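Local coordinates for protein glucose-6-phosphate isomerase (Plasmodium falciparum, PDB 3QKI) that probably interconverts alpha-D-glucose 6-phosphate and beta-D-fructose 6-phosphate, the second step of glycolysis, at residues Lys374-Leu379 / Thr415-Phe420; Gln393-Glu398 / Leu532-Ile537. All blocks are in the same frame, centred on the assembly; numbering follows the deposited sequence.

Contact 1 (Lys374-Leu379 / Thr415-Phe420); sequences KNVAIL and TCQVYF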
# COMPACT_ATOMS: atom_id res chain seq x y z
N LYS A 374 7.97 15.93 3.59
CA LYS A 374 6.66 15.55 4.13
C LYS A 374 6.21 14.11 3.85
O LYS A 374 5.03 13.77 4.00
CB LYS A 374 5.60 16.56 3.71
CG LYS A 374 5.94 18.02 4.07
CD LYS A 374 4.70 18.86 3.86
CE LYS A 374 5.02 20.20 3.27
NZ LYS A 374 3.88 21.14 3.43
N ASN A 375 7.16 13.24 3.49
CA ASN A 375 6.85 11.83 3.23
C ASN A 375 7.84 10.93 3.92
O ASN A 375 8.96 11.36 4.19
CB ASN A 375 6.88 11.53 1.72
CG ASN A 375 5.80 12.18 0.95
OD1 ASN A 375 4.68 11.71 0.87
ND2 ASN A 375 6.12 13.31 0.37
N VAL A 376 7.43 9.67 4.20
CA VAL A 376 8.30 8.63 4.75
C VAL A 376 7.95 7.37 3.96
O VAL A 376 6.77 6.99 3.92
CB VAL A 376 8.14 8.36 6.28
CG1 VAL A 376 8.97 7.15 6.72
CG2 VAL A 376 8.48 9.59 7.12
N ALA A 377 8.95 6.70 3.38
CA ALA A 377 8.77 5.41 2.71
C ALA A 377 9.23 4.30 3.66
O ALA A 377 10.39 4.31 4.11
CB ALA A 377 9.55 5.36 1.40
N ILE A 378 8.32 3.36 4.00
CA ILE A 378 8.59 2.22 4.89
C ILE A 378 8.86 1.07 3.98
O ILE A 378 7.95 0.60 3.29
CB ILE A 378 7.44 1.93 5.87
CG1 ILE A 378 7.15 3.13 6.80
CG2 ILE A 378 7.73 0.63 6.67
CD1 ILE A 378 8.33 3.59 7.84
N LEU A 379 10.12 0.68 3.91
CA LEU A 379 10.58 -0.33 2.94
C LEU A 379 11.29 -1.54 3.56
O LEU A 379 12.52 -1.58 3.60
CB LEU A 379 11.45 0.35 1.87
CG LEU A 379 10.91 1.65 1.27
CD1 LEU A 379 12.00 2.36 0.50
CD2 LEU A 379 9.65 1.39 0.39
N THR A 415 3.05 18.52 10.57
CA THR A 415 2.78 17.44 11.50
C THR A 415 3.18 16.14 10.81
O THR A 415 4.22 16.13 10.13
CB THR A 415 1.46 17.56 12.26
OG1 THR A 415 0.36 17.51 11.33
CG2 THR A 415 1.41 18.85 13.12
N CYS A 416 2.41 15.05 10.98
CA CYS A 416 2.82 13.76 10.41
C CYS A 416 3.00 13.77 8.91
O CYS A 416 2.18 14.33 8.18
CB CYS A 416 1.89 12.64 10.83
SG CYS A 416 2.57 11.00 10.52
N GLN A 417 4.06 13.09 8.46
CA GLN A 417 4.35 12.87 7.05
C GLN A 417 3.32 11.89 6.46
O GLN A 417 2.63 11.18 7.20
CB GLN A 417 5.75 12.25 6.87
CG GLN A 417 6.91 13.14 7.28
CD GLN A 417 7.43 12.76 8.63
OE1 GLN A 417 6.67 12.57 9.58
NE2 GLN A 417 8.76 12.62 8.75
N VAL A 418 3.26 11.82 5.13
CA VAL A 418 2.47 10.80 4.44
C VAL A 418 3.38 9.55 4.45
O VAL A 418 4.53 9.62 4.02
CB VAL A 418 2.11 11.19 2.99
CG1 VAL A 418 1.62 9.98 2.22
CG2 VAL A 418 1.06 12.29 2.98
N TYR A 419 2.89 8.44 5.00
CA TYR A 419 3.63 7.18 5.04
C TYR A 419 3.11 6.27 3.95
O TYR A 419 1.90 6.20 3.72
CB TYR A 419 3.43 6.49 6.39
CG TYR A 419 4.33 6.98 7.48
CD1 TYR A 419 5.37 6.18 7.96
CD2 TYR A 419 4.15 8.24 8.06
CE1 TYR A 419 6.19 6.61 9.01
CE2 TYR A 419 5.01 8.70 9.06
CZ TYR A 419 6.00 7.88 9.55
OH TYR A 419 6.81 8.31 10.58
N PHE A 420 4.03 5.57 3.28
CA PHE A 420 3.68 4.63 2.23
C PHE A 420 4.83 3.63 2.08
O PHE A 420 5.87 3.76 2.73
CB PHE A 420 3.37 5.36 0.90
CG PHE A 420 4.60 5.84 0.16
CD1 PHE A 420 5.08 5.15 -0.96
CD2 PHE A 420 5.31 6.96 0.61
CE1 PHE A 420 6.23 5.59 -1.63
CE2 PHE A 420 6.46 7.39 -0.06
CZ PHE A 420 6.91 6.71 -1.18
O HOH W 1 10.19 12.83 6.20

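Contact 2 (Gln393-Glu398 / Leu532-Ile537); sequences QQLSME and LYESRI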
# COMPACT_ATOMS: atom_id res chain seq x y z
N GLN A 393 1.15 3.13 8.66
CA GLN A 393 0.33 4.22 8.10
C GLN A 393 -0.71 4.70 9.08
O GLN A 393 -0.76 5.91 9.31
CB GLN A 393 -0.39 3.75 6.84
CG GLN A 393 0.28 4.16 5.60
CD GLN A 393 -0.55 3.80 4.40
OE1 GLN A 393 -1.52 3.02 4.46
NE2 GLN A 393 -0.20 4.38 3.26
N GLN A 394 -1.54 3.79 9.69
CA GLN A 394 -2.51 4.22 10.69
C GLN A 394 -1.82 4.72 11.97
O GLN A 394 -2.14 5.81 12.45
CB GLN A 394 -3.54 3.14 11.05
CG GLN A 394 -4.45 3.63 12.20
CD GLN A 394 -5.44 2.65 12.71
OE1 GLN A 394 -5.20 1.47 12.76
NE2 GLN A 394 -6.60 3.15 13.14
N LEU A 395 -0.87 3.93 12.51
CA LEU A 395 -0.15 4.25 13.74
C LEU A 395 0.44 5.66 13.67
O LEU A 395 0.23 6.44 14.59
CB LEU A 395 0.94 3.20 14.03
CG LEU A 395 1.85 3.46 15.26
CD1 LEU A 395 1.06 3.45 16.56
CD2 LEU A 395 2.96 2.44 15.34
N SER A 396 1.10 6.01 12.56
CA SER A 396 1.72 7.32 12.38
C SER A 396 0.70 8.40 12.05
O SER A 396 0.61 9.40 12.75
CB SER A 396 2.77 7.26 11.28
OG SER A 396 3.71 6.25 11.60
N MET A 397 -0.03 8.22 10.93
CA MET A 397 -0.93 9.21 10.37
C MET A 397 -2.13 9.56 11.22
O MET A 397 -2.50 10.74 11.28
CB MET A 397 -1.30 8.86 8.93
CG MET A 397 -0.08 8.84 8.01
SD MET A 397 -0.35 8.24 6.36
CE MET A 397 -1.24 9.62 5.60
N GLU A 398 -2.75 8.57 11.85
CA GLU A 398 -3.90 8.84 12.70
C GLU A 398 -3.47 9.44 14.03
O GLU A 398 -4.19 10.24 14.61
CB GLU A 398 -4.79 7.60 12.83
CG GLU A 398 -6.13 7.89 13.47
CD GLU A 398 -7.01 6.66 13.61
OE1 GLU A 398 -6.67 5.78 14.43
OE2 GLU A 398 -8.03 6.58 12.89
N LEU A 532 9.22 -0.36 18.78
CA LEU A 532 10.11 0.66 18.25
C LEU A 532 9.29 1.76 17.55
O LEU A 532 9.52 2.93 17.81
CB LEU A 532 11.14 0.02 17.28
CG LEU A 532 12.03 0.97 16.47
CD1 LEU A 532 12.84 1.85 17.39
CD2 LEU A 532 12.94 0.20 15.51
N TYR A 533 8.33 1.38 16.70
CA TYR A 533 7.48 2.33 15.98
C TYR A 533 6.41 2.96 16.87
O TYR A 533 6.19 4.18 16.76
CB TYR A 533 6.90 1.71 14.68
CG TYR A 533 7.89 1.79 13.55
CD1 TYR A 533 8.95 0.88 13.45
CD2 TYR A 533 7.85 2.84 12.63
CE1 TYR A 533 9.92 1.00 12.46
CE2 TYR A 533 8.83 2.97 11.64
CZ TYR A 533 9.85 2.04 11.55
OH TYR A 533 10.81 2.16 10.56
N GLU A 534 5.81 2.19 17.80
CA GLU A 534 4.83 2.77 18.74
C GLU A 534 5.55 3.83 19.61
O GLU A 534 5.05 4.94 19.77
CB GLU A 534 4.20 1.69 19.66
CG GLU A 534 3.23 0.74 18.98
CD GLU A 534 2.55 -0.24 19.92
OE1 GLU A 534 2.98 -0.36 21.09
OE2 GLU A 534 1.55 -0.87 19.50
N SER A 535 6.77 3.51 20.07
CA SER A 535 7.59 4.44 20.86
C SER A 535 7.98 5.66 20.03
O SER A 535 7.85 6.78 20.51
CB SER A 535 8.83 3.74 21.39
OG SER A 535 8.50 2.61 22.18
N ARG A 536 8.43 5.46 18.77
CA ARG A 536 8.82 6.54 17.87
C ARG A 536 7.67 7.52 17.67
O ARG A 536 7.90 8.72 17.75
CB ARG A 536 9.32 5.98 16.51
CG ARG A 536 9.70 7.02 15.46
CD ARG A 536 8.56 7.22 14.48
NE ARG A 536 8.92 8.01 13.30
CZ ARG A 536 9.47 7.51 12.20
NH1 ARG A 536 9.79 6.22 12.13
NH2 ARG A 536 9.73 8.29 11.16
N ILE A 537 6.44 7.01 17.43
CA ILE A 537 5.25 7.85 17.23
C ILE A 537 4.88 8.66 18.48
O ILE A 537 4.60 9.86 18.37
CB ILE A 537 4.09 7.06 16.58
CG1 ILE A 537 4.40 6.81 15.07
CG2 ILE A 537 2.74 7.72 16.76
CD1 ILE A 537 4.89 8.10 14.21

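Contact 1 (Lys374-Leu379 / Thr415-Phe420)
Lys374-Leu379 and Thr415-Phe420 run side by side in the same direction, their strand axes 18° apart and 4.8 Å at closest approach, with Asn375, Val376 and Ala377 bridged to Val418, Tyr419 and Phe420. Four backbone hydrogen bonds join them in the alternating pattern of a parallel pair: Val418 N gives to Lys374 O, Val376 N to Val418 O, Phe420 N to Val376 O and Ile378 N to Phe420 O, the last at 2.8 Å. Val376 and Tyr419 emerge on one face. There Val376 CB sits over the centre of the phenol ring, a CH-pi contact of 3.8 Å to the centroid, while Ile378 CG1 meets the same ring at its edge, 3.7 Å from Tyr419 CD1. The strands open and close a beta-alpha-beta unit whose crossover is helix 388-400, and strand 418-420 ends the mixed sheet within this chain. One methyl of Val376, CG2, also touches the Gln417 amide, 3.5 Å from Gln417 NE2. Gln417 NE2 is hydrogen-bonded to Ser364 OG and donates to a water that in turn donates to Asn375 O. On the other face Phe420 CG stands between its backbone N and carbonyl carbon (chi1 76°), which swings the ring across to Ala377: Phe420 CZ lies 3.9 Å from Ala377 CB. Phe431 meets the Phe420 ring edge-to-face, and Val418 packs on Phe420 of the second subunit.

Contact 2 (Gln393-Glu398 / Leu532-Ile537)
Ile537 and Leu395 reach across from two nearly parallel helices and make most of the contact between Gln393-Glu398 and Leu532-Ile537, whose axes run 7° apart with 9.9 Å between them. The tight part lies at Ser396, where Ile537 CD1 presses against the hydroxyl, 3.4 Å from Ser396 OG. This is a van der Waals contact of a methyl group; the hydroxyl is hydrogen-bonded to Ile392 O one turn earlier. The other branch of Ile537, CG2, rests 3.6 Å from Leu395 O, a carbonyl also met by Ser399 OG. Packing is looser toward the start of the 532-537 segment. With chi1 at 176°, the Leu395 chain swings away from its own nitrogen and sends CD2 to the facing backbone, 3.8 Å from Glu534 N, and only brushes Tyr533 CB at 4.1 Å. Of the Glu534 side chain, CG meets Leu395 CD2; the carboxylate leaves to form a salt bridge with Arg117. No hydrogen bond crosses between the segments. Away from this seam, Gln394 NE2 donates to Glu398 OE1 from above the carboxylate plane, and Arg312 pairs with the same oxygen. Gln394 and Glu398 are seen to bind beta-D-fructose 6-phosphate in this protein, although this chain holds no ligand; helix 388-400 thus carries part of a phosphoglucose isomerase sugar-phosphate site.

How the contacts relate
Contacts 1 and 2 share helix 388-400, and their centres lie 11 Å apart: the crossover helix between the strands of contact 1 supplies 393-398 to contact 2, an example of one helix serving both a sheet and a binding site. Tyr419 provides the main junction: its O probably accepts a hydrogen bond from Gln393 NE2 at 2.8 Å, and its CE2 packs 3.5 Å from Ser396 CB. Its side chain is about 9 Å from that of Gln394 and about 10 Å from that of Glu398, so contact 1 lies near the sugar-phosphate site without itself holding a known binding residue. Both contacts touch the second subunit, whose His429 packs on Gln394.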